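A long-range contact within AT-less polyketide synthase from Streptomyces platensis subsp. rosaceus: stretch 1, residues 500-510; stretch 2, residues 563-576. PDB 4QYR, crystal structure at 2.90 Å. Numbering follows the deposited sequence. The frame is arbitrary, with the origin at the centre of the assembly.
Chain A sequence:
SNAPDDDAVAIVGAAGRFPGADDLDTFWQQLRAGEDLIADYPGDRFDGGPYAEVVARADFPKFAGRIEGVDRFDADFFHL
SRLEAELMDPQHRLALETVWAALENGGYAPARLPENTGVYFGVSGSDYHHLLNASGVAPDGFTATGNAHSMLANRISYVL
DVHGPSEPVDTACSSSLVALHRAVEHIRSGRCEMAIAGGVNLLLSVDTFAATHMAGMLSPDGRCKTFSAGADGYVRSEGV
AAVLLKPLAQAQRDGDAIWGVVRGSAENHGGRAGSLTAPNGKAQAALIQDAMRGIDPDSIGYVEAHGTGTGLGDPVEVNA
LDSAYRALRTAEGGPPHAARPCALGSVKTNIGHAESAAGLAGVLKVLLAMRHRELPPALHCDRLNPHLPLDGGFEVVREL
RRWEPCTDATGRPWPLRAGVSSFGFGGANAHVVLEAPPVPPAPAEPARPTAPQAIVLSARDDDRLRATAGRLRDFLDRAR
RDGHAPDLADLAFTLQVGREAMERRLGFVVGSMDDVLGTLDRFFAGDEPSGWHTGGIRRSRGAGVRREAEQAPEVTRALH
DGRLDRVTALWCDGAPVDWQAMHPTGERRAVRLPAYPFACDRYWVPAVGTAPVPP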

# COMPACT_ATOMS: atom_id res chain seq x y z
N GLU A 500 -6.86 -11.12 -26.25
CA GLU A 500 -8.01 -11.88 -25.81
C GLU A 500 -8.89 -12.18 -27.01
O GLU A 500 -9.19 -11.28 -27.80
CB GLU A 500 -8.81 -11.14 -24.75
CG GLU A 500 -10.16 -11.77 -24.47
CD GLU A 500 -10.80 -11.29 -23.17
OE1 GLU A 500 -10.31 -11.65 -22.08
OE2 GLU A 500 -11.83 -10.57 -23.26
N ALA A 501 -9.28 -13.44 -27.15
CA ALA A 501 -10.21 -13.86 -28.19
C ALA A 501 -11.63 -13.52 -27.77
O ALA A 501 -12.19 -14.14 -26.87
CB ALA A 501 -10.08 -15.34 -28.45
N MSE A 502 -12.22 -12.53 -28.43
CA MSE A 502 -13.47 -11.97 -27.97
C MSE A 502 -14.67 -12.47 -28.76
O MSE A 502 -14.57 -13.42 -29.54
CB MSE A 502 -13.37 -10.45 -28.02
CG MSE A 502 -12.18 -9.96 -27.23
SE MSE A 502 -11.96 -8.04 -27.06
CE MSE A 502 -10.32 -7.87 -28.13
N GLU A 503 -15.81 -11.81 -28.54
CA GLU A 503 -17.11 -12.30 -28.97
C GLU A 503 -17.20 -12.33 -30.48
O GLU A 503 -17.46 -13.38 -31.05
CB GLU A 503 -18.23 -11.45 -28.37
CG GLU A 503 -18.60 -11.78 -26.92
CD GLU A 503 -17.79 -11.01 -25.86
OE1 GLU A 503 -16.73 -10.43 -26.20
OE2 GLU A 503 -18.23 -10.99 -24.68
N ARG A 504 -16.98 -11.19 -31.12
CA ARG A 504 -17.03 -11.11 -32.58
C ARG A 504 -15.62 -11.33 -33.14
O ARG A 504 -14.66 -10.70 -32.69
CB ARG A 504 -17.60 -9.76 -33.03
CG ARG A 504 -19.12 -9.66 -32.98
CD ARG A 504 -19.84 -10.92 -33.45
NE ARG A 504 -19.97 -10.97 -34.91
CZ ARG A 504 -20.66 -11.89 -35.59
NH1 ARG A 504 -21.31 -12.85 -34.94
NH2 ARG A 504 -20.71 -11.85 -36.91
N ARG A 505 -15.49 -12.23 -34.12
CA ARG A 505 -14.16 -12.63 -34.60
C ARG A 505 -14.00 -12.47 -36.12
O ARG A 505 -14.92 -12.72 -36.89
CB ARG A 505 -13.87 -14.09 -34.20
CG ARG A 505 -13.94 -14.35 -32.69
CD ARG A 505 -13.43 -15.74 -32.28
NE ARG A 505 -13.48 -15.91 -30.81
CZ ARG A 505 -13.03 -16.97 -30.14
NH1 ARG A 505 -12.47 -18.00 -30.77
NH2 ARG A 505 -13.13 -17.01 -28.81
N LEU A 506 -12.81 -12.03 -36.53
CA LEU A 506 -12.34 -12.01 -37.92
C LEU A 506 -11.09 -12.89 -38.07
O LEU A 506 -10.20 -12.84 -37.22
CB LEU A 506 -12.01 -10.58 -38.36
CG LEU A 506 -11.28 -10.34 -39.69
CD1 LEU A 506 -12.08 -10.88 -40.84
CD2 LEU A 506 -11.04 -8.86 -39.91
N GLY A 507 -10.99 -13.65 -39.15
CA GLY A 507 -9.80 -14.43 -39.41
C GLY A 507 -9.54 -14.67 -40.89
O GLY A 507 -10.49 -14.75 -41.69
N PHE A 508 -8.27 -14.79 -41.27
CA PHE A 508 -7.89 -15.13 -42.64
C PHE A 508 -6.44 -15.56 -42.71
O PHE A 508 -5.76 -15.54 -41.70
CB PHE A 508 -8.15 -13.95 -43.59
CG PHE A 508 -7.42 -12.69 -43.25
CD1 PHE A 508 -6.34 -12.27 -44.00
CD2 PHE A 508 -7.85 -11.88 -42.21
CE1 PHE A 508 -5.68 -11.09 -43.70
CE2 PHE A 508 -7.20 -10.70 -41.91
CZ PHE A 508 -6.12 -10.30 -42.65
N VAL A 509 -5.97 -15.98 -43.88
CA VAL A 509 -4.61 -16.52 -44.04
C VAL A 509 -3.83 -15.83 -45.16
O VAL A 509 -4.30 -15.72 -46.30
CB VAL A 509 -4.62 -18.04 -44.31
CG1 VAL A 509 -3.22 -18.55 -44.55
CG2 VAL A 509 -5.25 -18.78 -43.14
N VAL A 510 -2.63 -15.36 -44.83
CA VAL A 510 -1.79 -14.63 -45.78
C VAL A 510 -0.45 -15.32 -46.00
O VAL A 510 -0.04 -16.19 -45.21
CB VAL A 510 -1.50 -13.20 -45.30
CG1 VAL A 510 -2.79 -12.44 -45.08
CG2 VAL A 510 -0.66 -13.24 -44.04
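Stretch 2, residues 563-576: RLDRVTALWCDGAP

Stretch 2 lies along stretch 1 mainly as a helix that begins at Leu-564, packed antiparallel on the strand 504-510. The two axes come within 7.3 Å, and their N-to-C directions differ by 176°, so the elements run side by side for much of their length. The register follows: Arg-505 lies by Cys-572 (CA to CA 5.3 Å), Gly-507 by Thr-568 (CA to CA 5.4 Å) and Val-509 by Asp-565 (CA to CA 5.9 Å). Strand alternation sends the CB atoms of Arg-505 and Val-509 toward the helix, whereas those of Leu-506 and Phe-508 point away.

So close an approach depends on Gly-507. With no side chain, it lets Thr-568 CG2 come to 3.3 Å from Gly-507 C and to 3.5 Å from Phe-508 N, while Cys-572 SG lies 3.8 Å from Gly-507 N. A CB at this position would stand 2.9 Å from Thr-568 CG2, a clash, and a tight 3.4 Å from Cys-572 SG. The small side chains of Thr-568, with chi1 at -94° between wells, and Cys-572, in the m rotamer, suit this shallow spacing.

Arg-505 makes the most elaborate contact. Its m, t, t side chain is extended beyond CB and runs across the face of the Trp-571 indole. Arg-505 CD is 3.6 Å from the centroid of the six-membered ring, almost on its normal, in a CH-pi contact; Arg-505 CZ is 4.3 Å from that of the five-membered ring, a cation-pi interaction. An arginine fits here because its methylene chain and its charged end can both use one aromatic face. The guanidinium is also anchored at two points: Arg-505 NH1 donates to Trp-571 O (2.7 Å), and Arg-505 NE donates to Met-502 O (3.0 Å), within its own stretch. Arg-505 NH1 also lies 3.2 Å from Trp-571 NE1, but both are donors and form no hydrogen bond.

The CA-to-CB bond of Trp-571 points sideways, but with chi1 in t the end of its side chain comes nearer the strand. Leu-506 O meets the ring edge, 3.5 Å from Trp-571 CZ3, and the compact Ala-501 adds an apolar contact from its CB to Trp-571 CZ2 at 3.9 Å. Just beyond, Gly-574 has phi/psi of 108/15, where a CB would jam against the preceding carbonyl oxygen.

At the other end, Val-509, in the t rotamer, places CG1 3.6 Å from Leu-564 CD1 and CG2 3.7 Å from Asp-565 N. The valine side chain thus packs on Leu-564 and Asp-565, the first two residues of the helix.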

# COMPACT_ATOMS: atom_id res chain seq x y z
N ARG A 563 -4.19 -27.07 -43.44
CA ARG A 563 -5.35 -26.29 -43.85
C ARG A 563 -5.63 -25.16 -42.85
O ARG A 563 -6.64 -25.18 -42.14
CB ARG A 563 -6.57 -27.19 -43.99
CG ARG A 563 -6.34 -28.37 -44.92
CD ARG A 563 -7.64 -29.05 -45.30
NE ARG A 563 -8.66 -28.81 -44.29
CZ ARG A 563 -9.02 -29.69 -43.36
NH1 ARG A 563 -9.96 -29.38 -42.47
NH2 ARG A 563 -8.43 -30.87 -43.32
N LEU A 564 -4.71 -24.20 -42.81
CA LEU A 564 -4.78 -23.01 -41.96
C LEU A 564 -6.13 -22.32 -41.95
O LEU A 564 -6.64 -21.92 -40.89
CB LEU A 564 -3.74 -22.00 -42.41
CG LEU A 564 -2.49 -21.86 -41.57
CD1 LEU A 564 -1.62 -20.78 -42.19
CD2 LEU A 564 -2.87 -21.52 -40.15
N ASP A 565 -6.70 -22.15 -43.14
CA ASP A 565 -7.90 -21.35 -43.34
C ASP A 565 -9.06 -21.97 -42.57
O ASP A 565 -9.86 -21.26 -41.95
CB ASP A 565 -8.21 -21.24 -44.83
CG ASP A 565 -9.16 -20.10 -45.15
OD1 ASP A 565 -10.35 -20.37 -45.46
OD2 ASP A 565 -8.72 -18.93 -45.07
N ARG A 566 -9.13 -23.29 -42.60
CA ARG A 566 -10.18 -24.00 -41.90
C ARG A 566 -10.04 -23.78 -40.39
O ARG A 566 -11.03 -23.54 -39.70
CB ARG A 566 -10.14 -25.49 -42.26
CG ARG A 566 -11.32 -26.30 -41.77
CD ARG A 566 -12.65 -25.60 -42.00
NE ARG A 566 -13.74 -26.38 -41.42
CZ ARG A 566 -14.96 -25.90 -41.18
NH1 ARG A 566 -15.89 -26.69 -40.65
NH2 ARG A 566 -15.26 -24.64 -41.48
N VAL A 567 -8.81 -23.85 -39.88
CA VAL A 567 -8.57 -23.53 -38.48
C VAL A 567 -9.13 -22.16 -38.18
O VAL A 567 -9.97 -22.01 -37.29
CB VAL A 567 -7.07 -23.54 -38.13
CG1 VAL A 567 -6.86 -23.00 -36.72
CG2 VAL A 567 -6.49 -24.94 -38.29
N THR A 568 -8.66 -21.17 -38.94
CA THR A 568 -9.13 -19.79 -38.86
C THR A 568 -10.66 -19.67 -38.81
O THR A 568 -11.20 -18.99 -37.93
CB THR A 568 -8.58 -18.96 -40.07
OG1 THR A 568 -7.36 -18.30 -39.68
CG2 THR A 568 -9.58 -17.93 -40.56
N ALA A 569 -11.36 -20.35 -39.72
CA ALA A 569 -12.81 -20.28 -39.78
C ALA A 569 -13.46 -21.03 -38.61
O ALA A 569 -14.54 -20.65 -38.15
CB ALA A 569 -13.32 -20.82 -41.11
N LEU A 570 -12.82 -22.10 -38.13
CA LEU A 570 -13.30 -22.79 -36.94
C LEU A 570 -13.16 -21.90 -35.72
O LEU A 570 -14.07 -21.80 -34.88
CB LEU A 570 -12.54 -24.10 -36.72
CG LEU A 570 -12.91 -25.28 -37.62
CD1 LEU A 570 -11.97 -26.45 -37.37
CD2 LEU A 570 -14.36 -25.69 -37.42
N TRP A 571 -12.00 -21.24 -35.62
CA TRP A 571 -11.72 -20.36 -34.50
C TRP A 571 -12.75 -19.25 -34.42
O TRP A 571 -13.01 -18.71 -33.34
CB TRP A 571 -10.31 -19.78 -34.63
CG TRP A 571 -9.98 -18.75 -33.58
CD1 TRP A 571 -9.57 -18.99 -32.31
CD2 TRP A 571 -10.05 -17.33 -33.72
NE1 TRP A 571 -9.38 -17.81 -31.64
CE2 TRP A 571 -9.67 -16.77 -32.49
CE3 TRP A 571 -10.41 -16.47 -34.77
CZ2 TRP A 571 -9.62 -15.39 -32.28
CZ3 TRP A 571 -10.36 -15.10 -34.55
CH2 TRP A 571 -9.98 -14.57 -33.32
N CYS A 572 -13.36 -18.90 -35.55
CA CYS A 572 -14.34 -17.81 -35.59
C CYS A 572 -15.69 -18.16 -34.97
O CYS A 572 -16.37 -17.31 -34.39
CB CYS A 572 -14.54 -17.32 -37.03
SG CYS A 572 -13.12 -16.43 -37.68
N ASP A 573 -16.10 -19.42 -35.11
CA ASP A 573 -17.34 -19.86 -34.49
C ASP A 573 -17.08 -20.53 -33.14
O ASP A 573 -17.95 -21.21 -32.59
CB ASP A 573 -18.11 -20.79 -35.42
CG ASP A 573 -18.62 -20.07 -36.65
OD1 ASP A 573 -19.33 -19.05 -36.48
OD2 ASP A 573 -18.32 -20.51 -37.79
N GLY A 574 -15.87 -20.33 -32.61
CA GLY A 574 -15.58 -20.64 -31.23
C GLY A 574 -14.70 -21.84 -30.94
O GLY A 574 -14.65 -22.31 -29.80
N ALA A 575 -14.01 -22.35 -31.96
CA ALA A 575 -13.16 -23.52 -31.76
C ALA A 575 -11.90 -23.13 -31.00
O ALA A 575 -11.19 -22.22 -31.41
CB ALA A 575 -12.80 -24.15 -33.09
N PRO A 576 -11.63 -23.81 -29.87
CA PRO A 576 -10.42 -23.48 -29.10
C PRO A 576 -9.15 -23.89 -29.83
O PRO A 576 -9.06 -25.00 -30.35
CB PRO A 576 -10.60 -24.29 -27.81
CG PRO A 576 -12.07 -24.54 -27.71
CD PRO A 576 -12.52 -24.71 -29.13